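Local coordinates for mandelate racemase/muconate lactonizing enzyme family protein (Azoarcus sp., PDB 2QDE) that belongs to the mandelate racemase/muconate lactonizing enzyme family of the enolase superfamily and binds a barium ion in its barrel domain, at residues E133-G138 against G355-N360; F161-L166 against D189-I194; C298-G303 against L330-C335; L336-I341 against V349-G354; N343-N348 against E371-R376. All coordinates share one frame; numbering follows the deposited sequence.

Contact 1: E133-G138 against G355-N360; sequences ERIPLG and GYLYPN
The paired strands 135-136 and 356-358 present two unlike faces. On the buried face, I135, L137 and L357 interlock. L137 CD1 presses on L357 CB at 3.6 Å, crossing it obliquely, while I135 runs alongside L357 and meets it through its CD1 methyl; A310 and L313 of helix 303-315 back this layer. Between the faces runs a short antiparallel ladder: I135 and L357 form the hydrogen-bonded pair, with I135 N to L357 O at 2.7 Å and L357 N to I135 O at 2.8 Å, P136 with Y356 the non-hydrogen-bonded pair, and L137 N bonds to G355 O at 3.0 Å. Strand 135-140 is the first strand of the barrel domain; 356-358 lies antiparallel beside it in the same sheet, followed by 351-353. The other face, carrying P136 and Y356, is the solvent side, polar and partly open to water. There R134, extended from CG to NE, lays its guanidinium flat over the Y356 ring, a close cation-pi stack with planes 9° apart. Its NH1 reaches Y358 OH at 3.1 Å, only 2° out of the guanidinium plane, so ring and hydroxyl together fix the group's rotation. A water links R134 NH2 with Y356 OH.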
# COMPACT_ATOMS: atom_id res chain seq x y z
N GLU A 133 7.90 12.36 41.41
CA GLU A 133 7.63 13.41 42.39
C GLU A 133 7.73 14.83 41.84
O GLU A 133 7.06 15.74 42.34
CB GLU A 133 8.55 13.23 43.59
CG GLU A 133 8.34 11.88 44.26
CD GLU A 133 9.40 11.56 45.29
OE1 GLU A 133 10.59 11.86 45.05
OE2 GLU A 133 9.03 10.99 46.35
N ARG A 134 8.56 15.02 40.83
CA ARG A 134 8.71 16.33 40.23
C ARG A 134 8.87 16.18 38.72
O ARG A 134 9.33 15.14 38.24
CB ARG A 134 9.90 17.08 40.83
CG ARG A 134 11.24 16.43 40.61
CD ARG A 134 12.31 17.24 41.30
NE ARG A 134 13.65 16.75 41.01
CZ ARG A 134 14.77 17.33 41.45
NH1 ARG A 134 14.69 18.43 42.20
NH2 ARG A 134 15.94 16.82 41.13
N ILE A 135 8.50 17.22 38.00
CA ILE A 135 8.52 17.21 36.55
C ILE A 135 9.56 18.15 35.95
O ILE A 135 9.47 19.37 36.13
CB ILE A 135 7.13 17.63 36.02
CG1 ILE A 135 6.05 16.82 36.72
CG2 ILE A 135 7.07 17.48 34.50
CD1 ILE A 135 4.66 17.42 36.62
N PRO A 136 10.55 17.60 35.24
CA PRO A 136 11.58 18.45 34.63
C PRO A 136 10.94 19.28 33.50
O PRO A 136 10.18 18.76 32.68
CB PRO A 136 12.60 17.44 34.12
CG PRO A 136 11.76 16.23 33.81
CD PRO A 136 10.83 16.17 34.99
N LEU A 137 11.27 20.57 33.47
CA LEU A 137 10.71 21.48 32.48
C LEU A 137 11.70 22.12 31.52
O LEU A 137 12.89 22.22 31.79
CB LEU A 137 9.95 22.61 33.19
CG LEU A 137 8.79 22.25 34.11
CD1 LEU A 137 8.39 23.50 34.92
CD2 LEU A 137 7.61 21.74 33.29
N GLY A 138 11.14 22.56 30.40
CA GLY A 138 11.88 23.27 29.37
C GLY A 138 11.06 24.54 29.23
O GLY A 138 9.97 24.61 29.79
N GLY A 355 13.94 24.72 37.68
CA GLY A 355 13.60 24.14 36.39
C GLY A 355 12.74 22.90 36.52
O GLY A 355 12.68 22.08 35.60
N TYR A 356 12.06 22.76 37.65
CA TYR A 356 11.17 21.62 37.90
C TYR A 356 9.79 22.08 38.37
O TYR A 356 9.66 23.13 38.98
CB TYR A 356 11.76 20.71 38.98
CG TYR A 356 12.87 19.79 38.53
CD1 TYR A 356 12.58 18.57 37.93
CD2 TYR A 356 14.20 20.13 38.75
CE1 TYR A 356 13.61 17.68 37.56
CE2 TYR A 356 15.24 19.26 38.39
CZ TYR A 356 14.94 18.03 37.79
OH TYR A 356 15.96 17.17 37.44
N LEU A 357 8.78 21.27 38.07
CA LEU A 357 7.41 21.55 38.50
C LEU A 357 6.98 20.45 39.47
O LEU A 357 7.14 19.26 39.18
CB LEU A 357 6.45 21.57 37.29
CG LEU A 357 4.95 21.37 37.56
CD1 LEU A 357 4.43 22.42 38.53
CD2 LEU A 357 4.18 21.44 36.24
N TYR A 358 6.44 20.85 40.61
CA TYR A 358 5.98 19.91 41.63
C TYR A 358 4.47 20.05 41.75
O TYR A 358 3.96 21.15 41.92
CB TYR A 358 6.58 20.23 43.00
CG TYR A 358 8.08 20.13 43.07
CD1 TYR A 358 8.70 19.01 43.64
CD2 TYR A 358 8.89 21.16 42.60
CE1 TYR A 358 10.09 18.93 43.74
CE2 TYR A 358 10.28 21.09 42.68
CZ TYR A 358 10.87 19.98 43.25
OH TYR A 358 12.25 19.92 43.31
N PRO A 359 3.74 18.93 41.69
CA PRO A 359 2.28 19.01 41.81
C PRO A 359 1.87 19.28 43.26
O PRO A 359 2.48 18.75 44.18
CB PRO A 359 1.83 17.64 41.33
CG PRO A 359 2.92 16.75 41.85
CD PRO A 359 4.17 17.53 41.49
N ASN A 360 0.85 20.10 43.46
CA ASN A 360 0.38 20.37 44.82
C ASN A 360 -0.19 19.05 45.33
O ASN A 360 -0.59 18.19 44.53
CB ASN A 360 -0.71 21.45 44.82
CG ASN A 360 -0.14 22.86 44.71
OD1 ASN A 360 -0.87 23.83 44.45
ND2 ASN A 360 1.17 22.99 44.92
O HOH W 1 16.37 14.65 39.44

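Contact 2: F161-L166 against D189-I194; sequences FHFVKL and DVDLFI
The F193 ring carries the aliphatic part of K165 over one face, with K165 CB 4.1 Å from the ring centroid in a CH-pi contact and K165 CD reaching F193 CE1 at 3.6 Å. F163 meets the same ring obliquely, the two planes 45° apart and F163 CD1 3.5 Å from F193 CE2. Both phenylalanines place CG in the crowded position between backbone N and carbonyl carbon (chi1 65° in each), which brings the rings together beside the extended lysine. D191 lays its carboxylate against F163 CB, while its OD1 is held by S218. On the face with V164, L166 and L192, the L192 CD1 methyl touches V164 CG1 at 3.8 Å and L166 CD1 at 3.9 Å; helix 172-186 packs against L192 and L166. The backbones run parallel: V164 N donates to D191 O at 3.0 Å, nearly along the C=O axis, F193 N to V164 O, and L166 N to F193 O. K165 NZ continues past F193 to a hydrogen bond with D195 and a salt bridge with E221, both ligands of the barium ion. Strands 164-167 and 192-195, joined through helix 172-186, form a beta-alpha-beta crossover unit of the enolase-superfamily barrel, with the lysine beside its metal site.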
# COMPACT_ATOMS: atom_id res chain seq x y z
N PHE A 161 16.36 24.92 33.79
CA PHE A 161 15.52 24.33 32.77
C PHE A 161 16.28 23.40 31.83
O PHE A 161 17.46 23.60 31.55
CB PHE A 161 14.78 25.43 32.02
CG PHE A 161 13.76 26.13 32.88
CD1 PHE A 161 14.12 27.19 33.69
CD2 PHE A 161 12.44 25.66 32.93
CE1 PHE A 161 13.19 27.79 34.56
CE2 PHE A 161 11.50 26.24 33.78
CZ PHE A 161 11.88 27.32 34.60
N HIS A 162 15.58 22.37 31.36
CA HIS A 162 16.13 21.30 30.53
C HIS A 162 16.19 21.47 29.02
O HIS A 162 16.89 20.72 28.34
CB HIS A 162 15.40 20.02 30.90
CG HIS A 162 15.37 19.78 32.38
ND1 HIS A 162 16.31 19.00 33.02
CD2 HIS A 162 14.59 20.29 33.35
CE1 HIS A 162 16.10 19.04 34.32
NE2 HIS A 162 15.06 19.82 34.55
N PHE A 163 15.45 22.43 28.48
CA PHE A 163 15.52 22.69 27.06
C PHE A 163 15.08 24.11 26.78
O PHE A 163 14.53 24.77 27.66
CB PHE A 163 14.72 21.66 26.23
CG PHE A 163 13.23 21.70 26.45
CD1 PHE A 163 12.46 22.71 25.91
CD2 PHE A 163 12.60 20.66 27.14
CE1 PHE A 163 11.07 22.69 26.05
CE2 PHE A 163 11.22 20.63 27.28
CZ PHE A 163 10.45 21.65 26.73
N VAL A 164 15.33 24.58 25.57
CA VAL A 164 14.96 25.93 25.18
C VAL A 164 14.23 25.88 23.84
O VAL A 164 14.78 25.40 22.85
CB VAL A 164 16.22 26.82 25.06
CG1 VAL A 164 15.86 28.16 24.45
CG2 VAL A 164 16.85 27.01 26.43
N LYS A 165 13.01 26.40 23.82
CA LYS A 165 12.19 26.42 22.61
C LYS A 165 12.00 27.85 22.09
O LYS A 165 11.73 28.75 22.88
CB LYS A 165 10.83 25.78 22.93
CG LYS A 165 9.78 25.94 21.84
CD LYS A 165 8.50 25.22 22.24
CE LYS A 165 7.33 25.67 21.41
NZ LYS A 165 6.11 24.90 21.74
N LEU A 166 12.15 28.03 20.78
CA LEU A 166 11.99 29.35 20.15
C LEU A 166 10.80 29.36 19.19
O LEU A 166 10.44 28.33 18.62
CB LEU A 166 13.26 29.73 19.36
CG LEU A 166 14.61 29.51 20.04
CD1 LEU A 166 15.74 29.72 19.05
CD2 LEU A 166 14.77 30.46 21.24
N ASP A 189 25.74 21.57 23.19
CA ASP A 189 25.19 20.53 24.06
C ASP A 189 23.79 20.80 24.61
O ASP A 189 23.17 19.90 25.20
CB ASP A 189 26.15 20.27 25.23
CG ASP A 189 27.59 20.09 24.76
OD1 ASP A 189 27.79 19.75 23.57
OD2 ASP A 189 28.52 20.28 25.59
N VAL A 190 23.28 22.01 24.42
CA VAL A 190 21.95 22.36 24.91
C VAL A 190 20.85 21.92 23.94
O VAL A 190 20.99 22.07 22.73
CB VAL A 190 21.83 23.87 25.15
CG1 VAL A 190 20.38 24.28 25.33
CG2 VAL A 190 22.65 24.26 26.37
N ASP A 191 19.76 21.37 24.50
CA ASP A 191 18.60 20.92 23.73
C ASP A 191 17.87 22.18 23.25
O ASP A 191 17.20 22.85 24.03
CB ASP A 191 17.68 20.07 24.62
CG ASP A 191 16.42 19.59 23.91
OD1 ASP A 191 16.12 20.06 22.79
OD2 ASP A 191 15.71 18.73 24.48
N LEU A 192 18.00 22.49 21.97
CA LEU A 192 17.37 23.67 21.39
C LEU A 192 16.52 23.32 20.18
O LEU A 192 16.96 22.57 19.30
CB LEU A 192 18.46 24.67 20.97
CG LEU A 192 18.03 25.93 20.23
CD1 LEU A 192 17.25 26.83 21.19
CD2 LEU A 192 19.25 26.66 19.68
N PHE A 193 15.29 23.83 20.13
CA PHE A 193 14.43 23.57 18.98
C PHE A 193 13.48 24.73 18.70
O PHE A 193 13.40 25.67 19.50
CB PHE A 193 13.66 22.24 19.13
CG PHE A 193 12.68 22.20 20.26
CD1 PHE A 193 11.32 22.46 20.04
CD2 PHE A 193 13.08 21.82 21.55
CE1 PHE A 193 10.38 22.34 21.08
CE2 PHE A 193 12.16 21.69 22.59
CZ PHE A 193 10.80 21.95 22.36
N ILE A 194 12.79 24.69 17.57
CA ILE A 194 11.88 25.77 17.20
C ILE A 194 10.45 25.29 16.91
O ILE A 194 10.24 24.13 16.54
CB ILE A 194 12.40 26.53 15.97
CG1 ILE A 194 12.56 25.56 14.79
CG2 ILE A 194 13.73 27.19 16.29
CD1 ILE A 194 12.95 26.24 13.49
O HOH W 2 19.68 20.96 27.22

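Contact 3: C298-G303 against L330-C335; sequences CMVGSG and LHIHDC
Neither backbone here is a strand: 298-303 is an irregular loop that runs up to the start of a helix, and 330-335 is the last turn of a helix followed by its exit. The exit is a Schellman motif, with D334 at positive phi (37°) as the C-prime residue, C335 N bonded to L330 O at 3.1 Å and D334 N more weakly to H331 O. The backbones stay well apart, G301 CA lying 7.0 Å from I332 CA, so the gap is bridged by side chains. I332 does most of this. Its CG1 is anti to the carbonyl carbon (chi1 -71°) and the chain then extends, laying I332 CD1 against the peptide of G301, 3.2 Å from G301 O. V300 comes from the loop and slides past I332 in the opposite direction, V300 CG1 3.6 Å from I332 CG1. The other methyl, V300 CG2, comes obliquely to the H331 ring, 4.2 Å from H331 ND1. Beyond G301, S302 is the N-cap of helix 303-315: its OG accepts from L304 N and is also bonded to D49. The contact sets the end of helix 328-332 against the loop that leads from strand 294-296 of the barrel into helix 303-315.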
# COMPACT_ATOMS: atom_id res chain seq x y z
N CYS A 298 0.85 24.22 27.28
CA CYS A 298 -0.24 24.80 28.04
C CYS A 298 -0.86 25.93 27.26
O CYS A 298 -0.32 26.36 26.24
CB CYS A 298 0.28 25.36 29.37
SG CYS A 298 1.27 26.88 29.19
N MET A 299 -2.02 26.38 27.72
CA MET A 299 -2.71 27.52 27.13
C MET A 299 -2.49 28.55 28.23
O MET A 299 -3.35 28.74 29.09
CB MET A 299 -4.21 27.22 26.96
CG MET A 299 -4.52 26.04 26.02
SD MET A 299 -4.22 26.39 24.28
CE MET A 299 -5.72 27.25 23.84
N VAL A 300 -1.32 29.18 28.21
CA VAL A 300 -0.90 30.17 29.21
C VAL A 300 -1.99 30.63 30.17
O VAL A 300 -2.91 31.37 29.79
CB VAL A 300 -0.30 31.41 28.52
CG1 VAL A 300 0.13 32.42 29.58
CG2 VAL A 300 0.89 30.99 27.68
N GLY A 301 -1.87 30.19 31.42
CA GLY A 301 -2.85 30.55 32.42
C GLY A 301 -2.29 30.61 33.83
O GLY A 301 -1.08 30.51 34.04
N SER A 302 -3.20 30.75 34.79
CA SER A 302 -2.86 30.84 36.20
C SER A 302 -2.33 29.53 36.75
O SER A 302 -2.17 28.56 36.01
CB SER A 302 -4.11 31.21 36.99
OG SER A 302 -5.05 30.14 36.94
N GLY A 303 -2.08 29.50 38.05
CA GLY A 303 -1.61 28.29 38.69
C GLY A 303 -2.70 27.24 38.61
O GLY A 303 -2.44 26.04 38.71
N LEU A 330 4.69 31.10 34.89
CA LEU A 330 5.97 31.77 34.72
C LEU A 330 5.91 32.81 33.59
O LEU A 330 6.61 33.82 33.64
CB LEU A 330 7.09 30.76 34.44
CG LEU A 330 7.31 29.66 35.48
CD1 LEU A 330 8.52 28.81 35.09
CD2 LEU A 330 7.53 30.27 36.85
N HIS A 331 5.09 32.55 32.58
CA HIS A 331 4.96 33.49 31.47
C HIS A 331 4.09 34.67 31.90
O HIS A 331 4.40 35.83 31.61
CB HIS A 331 4.35 32.79 30.24
CG HIS A 331 5.19 31.67 29.72
ND1 HIS A 331 4.68 30.40 29.49
CD2 HIS A 331 6.50 31.61 29.37
CE1 HIS A 331 5.64 29.62 29.03
NE2 HIS A 331 6.76 30.33 28.95
N ILE A 332 3.00 34.38 32.60
CA ILE A 332 2.11 35.44 33.06
C ILE A 332 2.80 36.40 34.03
O ILE A 332 2.64 37.62 33.94
CB ILE A 332 0.84 34.86 33.75
CG1 ILE A 332 -0.07 34.21 32.71
CG2 ILE A 332 0.08 35.96 34.50
CD1 ILE A 332 -1.32 33.58 33.30
N HIS A 333 3.58 35.84 34.95
CA HIS A 333 4.26 36.64 35.96
C HIS A 333 5.71 36.99 35.63
O HIS A 333 6.46 37.44 36.49
CB HIS A 333 4.17 35.93 37.31
CG HIS A 333 2.76 35.71 37.76
ND1 HIS A 333 1.96 36.72 38.25
CD2 HIS A 333 1.98 34.60 37.74
CE1 HIS A 333 0.76 36.25 38.51
NE2 HIS A 333 0.74 34.97 38.21
N ASP A 334 6.10 36.79 34.37
CA ASP A 334 7.44 37.08 33.90
C ASP A 334 8.55 36.77 34.92
O ASP A 334 9.26 37.66 35.37
CB ASP A 334 7.51 38.56 33.47
CG ASP A 334 8.78 38.89 32.71
OD1 ASP A 334 9.29 38.02 31.98
OD2 ASP A 334 9.27 40.03 32.82
N CYS A 335 8.70 35.49 35.26
CA CYS A 335 9.73 35.05 36.20
C CYS A 335 10.14 33.62 35.84
O CYS A 335 9.56 33.03 34.92
CB CYS A 335 9.22 35.11 37.64
SG CYS A 335 7.61 34.36 37.85

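Contact 4: L336-I341 against V349-G354; sequences LNSRDI and VPRFEG
S338 grips the backbone of F352 twice, through OG and through its own N. The S338 hydroxyl sits in the crowded position between its own N and carbonyl carbon (chi1 59°), which turns OG to the neighbouring strand. There F352 N donates to S338 OG at 2.8 Å along an almost straight line, 176° at the hydrogen. S338 N in turn donates to F352 O at 2.9 Å, in the carbonyl plane and on a lone pair. The same carbonyl takes a second donor, a water 2.7 Å from F352 O that also accepts from R339 N, so two partners grip F352 O. N337 CB lies close beside this oxygen as well. The F352 ring is turned edge-on to the serine, with S338 CB near the ring plane. From there the ring leads away from the loop, toward P329 and L330 of helix 328-332 and L137 of strand 135-140. F352 belongs to strand 351-353, an edge strand of the barrel's sheet within this chain; loop 336-341 meets it at F352, without a beta ladder. At the far end, I341 and V349 cross at about a right angle, with the two CG2 methyls 4.1 Å apart. I341 N bonds to S338 O at 3.1 Å, closing a type I turn over R339 and D340. On the exposed side of the strand R351 NH1 forms a salt bridge with E353 OE1 at 2.7 Å, from above the carboxylate plane, and the R351 guanidinium also makes a cation-pi contact with Y358.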
# COMPACT_ATOMS: atom_id res chain seq x y z
N LEU A 336 11.11 33.06 36.55
CA LEU A 336 11.59 31.72 36.25
C LEU A 336 11.27 30.67 37.30
O LEU A 336 11.53 29.48 37.10
CB LEU A 336 13.10 31.75 35.98
CG LEU A 336 13.50 32.61 34.78
CD1 LEU A 336 15.00 32.75 34.71
CD2 LEU A 336 12.94 31.99 33.50
N ASN A 337 10.75 31.10 38.44
CA ASN A 337 10.34 30.19 39.50
C ASN A 337 9.12 30.80 40.17
O ASN A 337 8.84 31.99 40.00
CB ASN A 337 11.48 29.95 40.50
CG ASN A 337 12.09 31.23 41.01
OD1 ASN A 337 11.42 32.04 41.66
ND2 ASN A 337 13.37 31.43 40.71
N SER A 338 8.38 29.98 40.90
CA SER A 338 7.14 30.43 41.55
C SER A 338 7.26 31.19 42.86
O SER A 338 6.26 31.73 43.35
CB SER A 338 6.21 29.23 41.75
OG SER A 338 6.84 28.25 42.55
N ARG A 339 8.44 31.23 43.47
CA ARG A 339 8.57 31.97 44.72
C ARG A 339 8.43 33.45 44.39
O ARG A 339 8.09 34.26 45.25
CB ARG A 339 9.91 31.68 45.42
CG ARG A 339 11.09 31.55 44.49
CD ARG A 339 12.42 31.66 45.23
NE ARG A 339 12.68 33.05 45.64
CZ ARG A 339 13.86 33.50 46.06
NH1 ARG A 339 14.91 32.68 46.14
NH2 ARG A 339 14.00 34.78 46.40
N ASP A 340 8.67 33.80 43.13
CA ASP A 340 8.55 35.19 42.71
C ASP A 340 7.13 35.55 42.26
O ASP A 340 6.94 36.55 41.56
CB ASP A 340 9.54 35.50 41.59
CG ASP A 340 10.98 35.49 42.07
OD1 ASP A 340 11.21 35.80 43.27
OD2 ASP A 340 11.88 35.20 41.25
N ILE A 341 6.15 34.75 42.65
CA ILE A 341 4.76 35.02 42.27
C ILE A 341 3.92 35.28 43.51
O ILE A 341 3.91 34.46 44.44
CB ILE A 341 4.16 33.83 41.50
CG1 ILE A 341 5.00 33.54 40.25
CG2 ILE A 341 2.71 34.13 41.13
CD1 ILE A 341 4.55 32.31 39.48
N VAL A 349 0.08 28.78 44.07
CA VAL A 349 0.57 28.35 42.77
C VAL A 349 1.48 27.13 42.90
O VAL A 349 2.31 27.06 43.81
CB VAL A 349 1.39 29.49 42.11
CG1 VAL A 349 1.77 29.11 40.69
CG2 VAL A 349 0.57 30.78 42.10
N PRO A 350 1.33 26.14 42.00
CA PRO A 350 2.19 24.95 42.08
C PRO A 350 3.65 25.38 42.08
O PRO A 350 4.02 26.36 41.41
CB PRO A 350 1.80 24.17 40.84
CG PRO A 350 0.34 24.46 40.72
CD PRO A 350 0.27 25.95 40.98
N ARG A 351 4.49 24.65 42.81
CA ARG A 351 5.90 24.98 42.92
C ARG A 351 6.75 24.77 41.66
O ARG A 351 6.89 23.66 41.15
CB ARG A 351 6.52 24.22 44.09
CG ARG A 351 7.99 24.49 44.31
CD ARG A 351 8.37 24.33 45.77
NE ARG A 351 8.53 22.93 46.19
CZ ARG A 351 9.68 22.27 46.12
NH1 ARG A 351 10.77 22.86 45.65
NH2 ARG A 351 9.75 21.01 46.55
N PHE A 352 7.33 25.87 41.18
CA PHE A 352 8.22 25.87 40.02
C PHE A 352 9.55 26.28 40.63
O PHE A 352 9.71 27.44 41.04
CB PHE A 352 7.79 26.91 39.00
CG PHE A 352 6.57 26.54 38.22
CD1 PHE A 352 6.68 25.77 37.06
CD2 PHE A 352 5.31 26.98 38.62
CE1 PHE A 352 5.54 25.45 36.31
CE2 PHE A 352 4.17 26.67 37.88
CZ PHE A 352 4.29 25.90 36.72
N GLU A 353 10.51 25.36 40.68
CA GLU A 353 11.80 25.67 41.26
C GLU A 353 12.94 24.86 40.63
O GLU A 353 12.80 23.66 40.40
CB GLU A 353 11.75 25.38 42.77
CG GLU A 353 12.95 25.90 43.54
CD GLU A 353 12.99 25.36 44.96
OE1 GLU A 353 11.92 25.32 45.61
OE2 GLU A 353 14.08 24.97 45.43
N GLY A 354 14.05 25.54 40.35
CA GLY A 354 15.20 24.88 39.75
C GLY A 354 14.92 24.21 38.42
O GLY A 354 15.58 23.23 38.07
O HOH W 3 10.30 28.84 43.31

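Contact 5: N343-N348 against E371-R376; sequences NDIALN and EDLVRR
An Asx turn shapes the loop 343-348 where the helix 371-377 leans on it. In this turn D344 OD2 accepts from A346 N, two residues on, though the place of that nitrogen is less sure, and D344 points away from the helix. Its carboxylate is buried and has further donors: OD1 takes H333 NE2 and OD2 takes G303 N, an array that would probably stabilise the charged form. The loop meets the helix with its backbone and I345. L373 is the residue that meets them. With CG anti to the backbone N (chi1 174°), it directs L373 CD2 onto the D344 peptide, 3.3 Å from D344 O, and the same methyl lies 4.1 Å from I345 CG2. L373 and I345 cross at about a right angle. The second methyl, L373 CD1, reaches the N343 amide, 3.8 Å from N343 OD1. One residue further round the helix, V374 CG2 rests against I345 CB at 4.1 Å, so the isoleucine is touched by two successive helix residues. Along the exposed helix surface D372 OD1 and R376 NH2 form a salt bridge at 3.2 Å, through the anti lone pair of the carboxylate. Backbone bonds of I345 with N370 and of L347 with E368 tie the loop to the segment just ahead of the helix. I345 and V374 both also pack on L35, so that the loop and helix 371-377 close over strand 31-40 of the N-terminal domain's sheet.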
# COMPACT_ATOMS: atom_id res chain seq x y z
N ASN A 343 0.65 37.39 43.12
CA ASN A 343 -0.65 37.94 42.76
C ASN A 343 -1.34 37.12 41.67
O ASN A 343 -1.80 37.68 40.67
CB ASN A 343 -0.48 39.40 42.31
CG ASN A 343 -1.81 40.12 42.14
OD1 ASN A 343 -2.35 40.22 41.03
ND2 ASN A 343 -2.36 40.62 43.24
N ASP A 344 -1.42 35.81 41.87
CA ASP A 344 -2.07 34.90 40.91
C ASP A 344 -3.45 34.56 41.46
O ASP A 344 -3.66 34.62 42.67
CB ASP A 344 -1.25 33.61 40.77
CG ASP A 344 -1.68 32.77 39.58
OD1 ASP A 344 -1.38 33.16 38.43
OD2 ASP A 344 -2.32 31.72 39.79
N ILE A 345 -4.40 34.21 40.60
CA ILE A 345 -5.73 33.87 41.11
C ILE A 345 -5.63 32.61 41.96
O ILE A 345 -6.58 32.25 42.66
CB ILE A 345 -6.77 33.67 39.99
CG1 ILE A 345 -6.36 32.53 39.07
CG2 ILE A 345 -6.95 34.96 39.20
CD1 ILE A 345 -7.47 32.10 38.13
N ALA A 346 -4.49 31.93 41.87
CA ALA A 346 -4.25 30.74 42.69
C ALA A 346 -3.48 31.27 43.89
O ALA A 346 -2.40 31.84 43.73
CB ALA A 346 -3.39 29.72 41.94
N LEU A 347 -4.04 31.12 45.08
CA LEU A 347 -3.35 31.60 46.27
C LEU A 347 -2.12 30.75 46.51
O LEU A 347 -1.14 31.22 47.09
CB LEU A 347 -4.26 31.51 47.50
CG LEU A 347 -5.45 32.47 47.56
CD1 LEU A 347 -6.37 32.05 48.69
CD2 LEU A 347 -4.96 33.89 47.77
N ASN A 348 -2.16 29.51 46.04
CA ASN A 348 -1.05 28.58 46.21
C ASN A 348 -0.60 27.97 44.88
O ASN A 348 -0.85 26.80 44.60
CB ASN A 348 -1.45 27.49 47.20
CG ASN A 348 -2.67 26.70 46.74
OD1 ASN A 348 -3.57 27.23 46.07
ND2 ASN A 348 -2.71 25.43 47.11
N GLU A 371 -10.52 34.71 45.66
CA GLU A 371 -11.82 35.18 45.18
C GLU A 371 -11.92 36.66 44.81
O GLU A 371 -12.48 37.00 43.77
CB GLU A 371 -12.91 34.86 46.21
CG GLU A 371 -13.11 33.38 46.50
CD GLU A 371 -13.52 32.56 45.28
OE1 GLU A 371 -14.15 33.13 44.35
OE2 GLU A 371 -13.22 31.35 45.26
N ASP A 372 -11.39 37.55 45.65
CA ASP A 372 -11.49 38.96 45.32
C ASP A 372 -10.65 39.33 44.09
O ASP A 372 -11.05 40.19 43.31
CB ASP A 372 -11.15 39.84 46.54
CG ASP A 372 -10.01 39.30 47.37
OD1 ASP A 372 -8.85 39.46 46.93
OD2 ASP A 372 -10.27 38.72 48.46
N LEU A 373 -9.51 38.66 43.91
CA LEU A 373 -8.68 38.94 42.74
C LEU A 373 -9.45 38.49 41.50
O LEU A 373 -9.40 39.13 40.45
CB LEU A 373 -7.34 38.19 42.82
CG LEU A 373 -6.42 38.26 41.60
CD1 LEU A 373 -6.11 39.70 41.24
CD2 LEU A 373 -5.14 37.49 41.89
N VAL A 374 -10.16 37.37 41.63
CA VAL A 374 -10.94 36.86 40.51
C VAL A 374 -11.94 37.93 40.10
O VAL A 374 -12.08 38.24 38.91
CB VAL A 374 -11.69 35.58 40.90
CG1 VAL A 374 -12.78 35.29 39.88
CG2 VAL A 374 -10.71 34.42 40.97
N ARG A 375 -12.64 38.50 41.07
CA ARG A 375 -13.61 39.55 40.77
C ARG A 375 -12.93 40.73 40.08
O ARG A 375 -13.49 41.30 39.15
CB ARG A 375 -14.32 40.03 42.04
CG ARG A 375 -15.44 39.12 42.49
CD ARG A 375 -16.22 39.75 43.63
NE ARG A 375 -15.48 39.69 44.89
CZ ARG A 375 -15.37 38.59 45.64
NH1 ARG A 375 -15.94 37.46 45.26
NH2 ARG A 375 -14.68 38.63 46.77
N ARG A 376 -11.73 41.08 40.51
CA ARG A 376 -11.01 42.19 39.91
C ARG A 376 -10.58 41.91 38.46
O ARG A 376 -10.41 42.85 37.68
CB ARG A 376 -9.77 42.56 40.74
CG ARG A 376 -10.08 43.31 42.03
CD ARG A 376 -8.83 43.93 42.64
NE ARG A 376 -7.95 42.95 43.29
CZ ARG A 376 -8.23 42.37 44.45
NH1 ARG A 376 -9.35 42.67 45.11
NH2 ARG A 376 -7.38 41.49 44.97

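Contacts 1, 2 and 4 all reach one mixed sheet, in which strands 192-195, 164-167, 135-140, 356-358 and 351-353 follow side by side; contacts 1 and 2 have centres about 17 Å apart, contacts 1 and 4 about 10 Å. Along the chain, contact 1 closes a loop within which contacts 2, 3 and 4 lie in series, whereas contact 5 crosses both 1 and 4. Contacts 3 and 5 touch directly, with centres about 14 Å apart. Contacts 2 and 5 are far apart, their centres about 32 Å from each other: contact 2 lies by the metal site, while contact 5 lies where the C-terminal part of the chain meets strand 31-40 of the N-terminal domain.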